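Local coordinates for mitogen (Streptococcus dysgalactiae, PDB 2J4X), which probably acts as a secreted bacterial superantigen toxin that stimulates T cells, and binds a zinc ion, at residues N12-D17 with I140-R145; I109-F114 with K146-D151. One frame throughout, in Å; residues are numbered along the deposited sequence.

How the contacts relate
The two contacts take hold of the same helix, 137-150, from different sides and show how one helix can serve both a domain core and a domain junction. Contact 1 joins its middle to the N-terminal helix 7-14; contact 2 joins its last turns to strand 104-114 of the beta-grasp sheet. Both are buried, but contact 1 lies nearer the centre of the chain and is built from an aromatic ring, a guanidinium and a carboxylate, whereas contact 2 is almost wholly aliphatic. They meet at Lys146, whose NZ lies 2.6 Å from Lys16 O, a probable hydrogen bond, and also bonds Tyr14 O, so this lysine holds the backbone of the 12-17 segment.

Contact 1: N12-D17 with I140-R145; sequences NIYMKD and IDVRLR
Tyr14 of the N-terminal helix 7-14 packs on Val142 and Arg145 of helix 137-150 in a buried helix-to-helix contact. The two-domain architecture of the staphylococcal/streptococcal toxins, an OB fold followed by a beta-grasp domain, places the long helix centrally, and here the N-terminal segment settles against it. Arg145 CD sits over one face of the tyrosine ring, 3.4 Å from the ring centroid and 10° off the normal, a CH-pi contact, while Ile13 CG2 lies on the opposite face toward the rim. Val142 CG2 meets the ring edge in its plane, 3.9 Å from Tyr14 CE1. Because the Arg145 chain runs extended from CG to NE, its guanidinium travels on past the ring centre and comes to lie over the hydroxyl end, the two planes only 22° apart. Tyr188 OH bonds to both Tyr14 OH and Asp141 OD2, and Thr184 O receives Arg145 NH1, so the buried polar ends are satisfied by a wider network. One turn back, Asp141 steadies the guanidinium through a nearly straight salt bridge: Arg145 NE donates to Asp141 OD1 at 3.0 Å with an N-H...O angle of 168°, meeting the oxygen from above the carboxylate plane.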
# COMPACT_ATOMS: atom_id res chain seq x y z
N ASN A 12 8.11 -8.32 -8.77
CA ASN A 12 6.95 -8.93 -9.39
C ASN A 12 5.67 -8.55 -8.68
O ASN A 12 4.64 -8.30 -9.31
CB ASN A 12 7.08 -10.44 -9.39
CG ASN A 12 6.01 -11.10 -10.20
OD1 ASN A 12 5.97 -10.92 -11.42
ND2 ASN A 12 5.12 -11.86 -9.55
N ILE A 13 5.75 -8.53 -7.37
CA ILE A 13 4.62 -8.19 -6.54
C ILE A 13 4.21 -6.74 -6.69
O ILE A 13 3.04 -6.46 -7.00
CB ILE A 13 4.95 -8.44 -5.07
CG1 ILE A 13 5.17 -9.92 -4.83
CG2 ILE A 13 3.87 -7.87 -4.18
CD1 ILE A 13 5.67 -10.21 -3.45
N TYR A 14 5.14 -5.81 -6.49
CA TYR A 14 4.80 -4.40 -6.54
C TYR A 14 4.77 -3.69 -7.87
O TYR A 14 4.47 -2.51 -7.91
CB TYR A 14 5.67 -3.62 -5.54
CG TYR A 14 5.39 -4.01 -4.10
CD1 TYR A 14 4.28 -3.48 -3.42
CD2 TYR A 14 6.18 -4.97 -3.44
CE1 TYR A 14 3.96 -3.89 -2.13
CE2 TYR A 14 5.87 -5.38 -2.14
CZ TYR A 14 4.76 -4.85 -1.49
OH TYR A 14 4.41 -5.27 -0.24
N MET A 15 5.08 -4.39 -8.95
CA MET A 15 5.02 -3.73 -10.24
C MET A 15 3.59 -3.82 -10.79
O MET A 15 3.20 -3.06 -11.68
CB MET A 15 5.99 -4.38 -11.22
CG MET A 15 5.78 -5.87 -11.37
SD MET A 15 6.55 -6.57 -12.85
CE MET A 15 5.27 -7.83 -13.25
N LYS A 16 2.80 -4.74 -10.24
CA LYS A 16 1.42 -4.90 -10.69
C LYS A 16 0.57 -3.63 -10.49
O LYS A 16 0.93 -2.73 -9.74
CB LYS A 16 0.81 -6.08 -9.95
CG LYS A 16 1.42 -7.40 -10.39
CD LYS A 16 0.96 -8.55 -9.50
CE LYS A 16 1.27 -9.89 -10.16
NZ LYS A 16 2.50 -9.75 -10.98
N ASP A 17 -0.56 -3.57 -11.19
CA ASP A 17 -1.44 -2.40 -11.09
C ASP A 17 -2.26 -2.46 -9.83
O ASP A 17 -2.26 -3.47 -9.13
CB ASP A 17 -2.36 -2.31 -12.30
CG ASP A 17 -1.61 -2.39 -13.63
OD1 ASP A 17 -0.47 -1.88 -13.70
OD2 ASP A 17 -2.16 -2.96 -14.60
N ILE A 140 -0.31 3.62 1.21
CA ILE A 140 0.95 4.32 1.47
C ILE A 140 2.13 3.41 1.10
O ILE A 140 3.03 3.83 0.37
CB ILE A 140 1.11 4.66 2.97
CG1 ILE A 140 -0.02 5.58 3.42
CG2 ILE A 140 2.47 5.28 3.21
CD1 ILE A 140 0.03 5.93 4.90
N ASP A 141 2.13 2.17 1.59
CA ASP A 141 3.22 1.24 1.35
C ASP A 141 3.47 0.98 -0.12
O ASP A 141 4.60 1.05 -0.59
CB ASP A 141 2.96 -0.07 2.11
CG ASP A 141 4.20 -0.96 2.21
OD1 ASP A 141 5.31 -0.41 2.37
OD2 ASP A 141 4.08 -2.19 2.15
N VAL A 142 2.40 0.68 -0.85
CA VAL A 142 2.47 0.42 -2.28
C VAL A 142 2.90 1.64 -3.10
O VAL A 142 3.71 1.52 -4.01
CB VAL A 142 1.10 -0.09 -2.82
CG1 VAL A 142 1.09 -0.06 -4.37
CG2 VAL A 142 0.82 -1.51 -2.27
N ARG A 143 2.36 2.81 -2.81
CA ARG A 143 2.76 4.00 -3.55
C ARG A 143 4.23 4.37 -3.21
O ARG A 143 5.01 4.82 -4.09
CB ARG A 143 1.81 5.16 -3.22
CG ARG A 143 0.37 4.93 -3.67
CD ARG A 143 -0.53 6.10 -3.28
NE ARG A 143 -0.13 7.35 -3.93
CZ ARG A 143 -0.67 8.53 -3.66
NH1 ARG A 143 -1.62 8.63 -2.76
NH2 ARG A 143 -0.26 9.62 -4.29
N LEU A 144 4.62 4.18 -1.95
CA LEU A 144 5.98 4.50 -1.54
C LEU A 144 6.96 3.58 -2.24
O LEU A 144 8.01 4.03 -2.71
CB LEU A 144 6.15 4.39 -0.02
CG LEU A 144 7.54 4.76 0.53
CD1 LEU A 144 7.42 5.39 1.91
CD2 LEU A 144 8.42 3.53 0.57
N ARG A 145 6.62 2.30 -2.31
CA ARG A 145 7.51 1.33 -2.97
C ARG A 145 7.60 1.61 -4.47
O ARG A 145 8.70 1.60 -5.02
CB ARG A 145 7.04 -0.11 -2.73
CG ARG A 145 7.23 -0.57 -1.30
CD ARG A 145 6.64 -1.93 -1.06
NE ARG A 145 6.55 -2.23 0.36
CZ ARG A 145 7.10 -3.28 0.96
NH1 ARG A 145 7.80 -4.17 0.26
NH2 ARG A 145 6.93 -3.46 2.25

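Contact 2: I109-F114 with K146-D151; sequences IYMNIF and KSLMSD
Strand 109-114 and helix segment 146-150 run at 50° to each other with their axes 11.9 Å apart, a spacing that leaves side chains alone to bridge the helix and the sheet of the beta-grasp domain. Met111 and Ile113, two residues apart on the strand, both direct their CB atoms at the helix, and Leu148 answers them. Leu148 CD2 meets both strand residues, 3.9 Å from Met111 CE and 3.9 Å from Ile113 CD1. Leu148 crosses the methionine at a slant but runs past the isoleucine in the opposite direction. Met111 has CG anti to its own N (chi1 -162°) and stays extended as far as SD, then bends at chi3 (96°), which turns CE toward Leu148 CD2. There the methyl also approaches Ser147 OG at 3.6 Å, a van der Waals contact between a carbon and a hydroxyl. Tyr126 of the neighbouring strand touches Met111, Ile113 and Ser147, while Ile154 adds to the packing on Ile113 and Leu148. The zinc ion lies about 11 Å from the Met111 side chain, so the contact is near the site without being part of it. With aliphatic methyls carrying the contact and no polar bond between the two segments, helix and strand are held by shape and hydrophobic burial, without the directional constraint that hydrogen bonds would impose.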
# COMPACT_ATOMS: atom_id res chain seq x y z
N ILE A 109 2.62 14.67 1.92
CA ILE A 109 3.62 14.14 2.84
C ILE A 109 4.95 13.88 2.15
O ILE A 109 5.00 13.26 1.08
CB ILE A 109 3.09 12.84 3.53
CG1 ILE A 109 1.79 13.16 4.29
CG2 ILE A 109 4.11 12.33 4.55
CD1 ILE A 109 1.98 14.13 5.43
N TYR A 110 6.02 14.38 2.76
CA TYR A 110 7.37 14.21 2.24
C TYR A 110 7.99 12.87 2.62
O TYR A 110 7.75 12.30 3.69
CB TYR A 110 8.30 15.38 2.68
CG TYR A 110 8.17 16.56 1.74
CD1 TYR A 110 7.05 17.39 1.80
CD2 TYR A 110 9.06 16.72 0.68
CE1 TYR A 110 6.80 18.35 0.80
CE2 TYR A 110 8.83 17.67 -0.33
CZ TYR A 110 7.69 18.48 -0.27
OH TYR A 110 7.39 19.37 -1.29
N MET A 111 8.77 12.36 1.67
CA MET A 111 9.46 11.10 1.79
C MET A 111 10.95 11.48 1.88
O MET A 111 11.50 12.08 0.96
CB MET A 111 9.17 10.27 0.53
CG MET A 111 9.43 8.78 0.59
SD MET A 111 8.67 8.00 -0.88
CE MET A 111 10.06 7.93 -1.95
N ASN A 112 11.57 11.17 3.01
CA ASN A 112 12.99 11.45 3.23
C ASN A 112 13.73 10.16 2.96
O ASN A 112 13.46 9.15 3.63
CB ASN A 112 13.26 11.84 4.67
CG ASN A 112 12.53 13.08 5.08
OD1 ASN A 112 12.08 13.20 6.23
ND2 ASN A 112 12.40 14.03 4.16
N ILE A 113 14.65 10.19 2.00
CA ILE A 113 15.41 9.01 1.64
C ILE A 113 16.83 9.12 2.20
O ILE A 113 17.53 10.08 1.92
CB ILE A 113 15.45 8.83 0.14
CG1 ILE A 113 14.04 8.93 -0.42
CG2 ILE A 113 16.05 7.48 -0.18
CD1 ILE A 113 13.95 8.71 -1.91
N PHE A 114 17.22 8.13 2.99
CA PHE A 114 18.54 8.09 3.62
C PHE A 114 19.33 6.91 3.13
O PHE A 114 18.77 5.84 2.92
CB PHE A 114 18.40 8.01 5.13
CG PHE A 114 17.70 9.20 5.73
CD1 PHE A 114 16.43 9.07 6.28
CD2 PHE A 114 18.30 10.46 5.70
CE1 PHE A 114 15.77 10.18 6.80
CE2 PHE A 114 17.64 11.56 6.22
CZ PHE A 114 16.38 11.43 6.76
N LYS A 146 6.46 1.87 -5.12
CA LYS A 146 6.42 2.15 -6.55
C LYS A 146 7.23 3.41 -6.90
O LYS A 146 7.91 3.46 -7.92
CB LYS A 146 4.97 2.29 -7.03
CG LYS A 146 4.28 0.96 -7.27
CD LYS A 146 2.80 1.17 -7.65
CE LYS A 146 2.06 -0.13 -7.97
NZ LYS A 146 2.41 -0.66 -9.31
N SER A 147 7.16 4.42 -6.04
CA SER A 147 7.93 5.64 -6.25
C SER A 147 9.44 5.32 -6.17
O SER A 147 10.25 5.85 -6.93
CB SER A 147 7.51 6.66 -5.18
OG SER A 147 8.41 7.76 -5.13
N LEU A 148 9.82 4.44 -5.25
CA LEU A 148 11.22 4.05 -5.09
C LEU A 148 11.65 3.13 -6.24
O LEU A 148 12.81 3.12 -6.64
CB LEU A 148 11.41 3.33 -3.75
CG LEU A 148 11.38 4.15 -2.45
CD1 LEU A 148 11.33 3.22 -1.26
CD2 LEU A 148 12.59 5.05 -2.37
N MET A 149 10.71 2.35 -6.77
CA MET A 149 11.01 1.45 -7.87
C MET A 149 11.35 2.20 -9.16
O MET A 149 12.26 1.80 -9.90
CB MET A 149 9.83 0.51 -8.12
CG MET A 149 9.62 -0.49 -6.99
SD MET A 149 8.48 -1.79 -7.41
CE MET A 149 7.13 -0.86 -7.88
N SER A 150 10.63 3.29 -9.42
CA SER A 150 10.85 4.09 -10.62
C SER A 150 11.98 5.10 -10.49
O SER A 150 12.45 5.64 -11.48
CB SER A 150 9.56 4.80 -11.03
OG SER A 150 8.95 5.47 -9.95
N ASP A 151 12.44 5.36 -9.28
CA ASP A 151 13.53 6.29 -9.08
C ASP A 151 14.76 5.77 -9.83
O ASP A 151 15.22 4.64 -9.58
CB ASP A 151 13.84 6.42 -7.59
CG ASP A 151 14.92 7.44 -7.31
OD1 ASP A 151 14.59 8.60 -7.03
OD2 ASP A 151 16.10 7.07 -7.40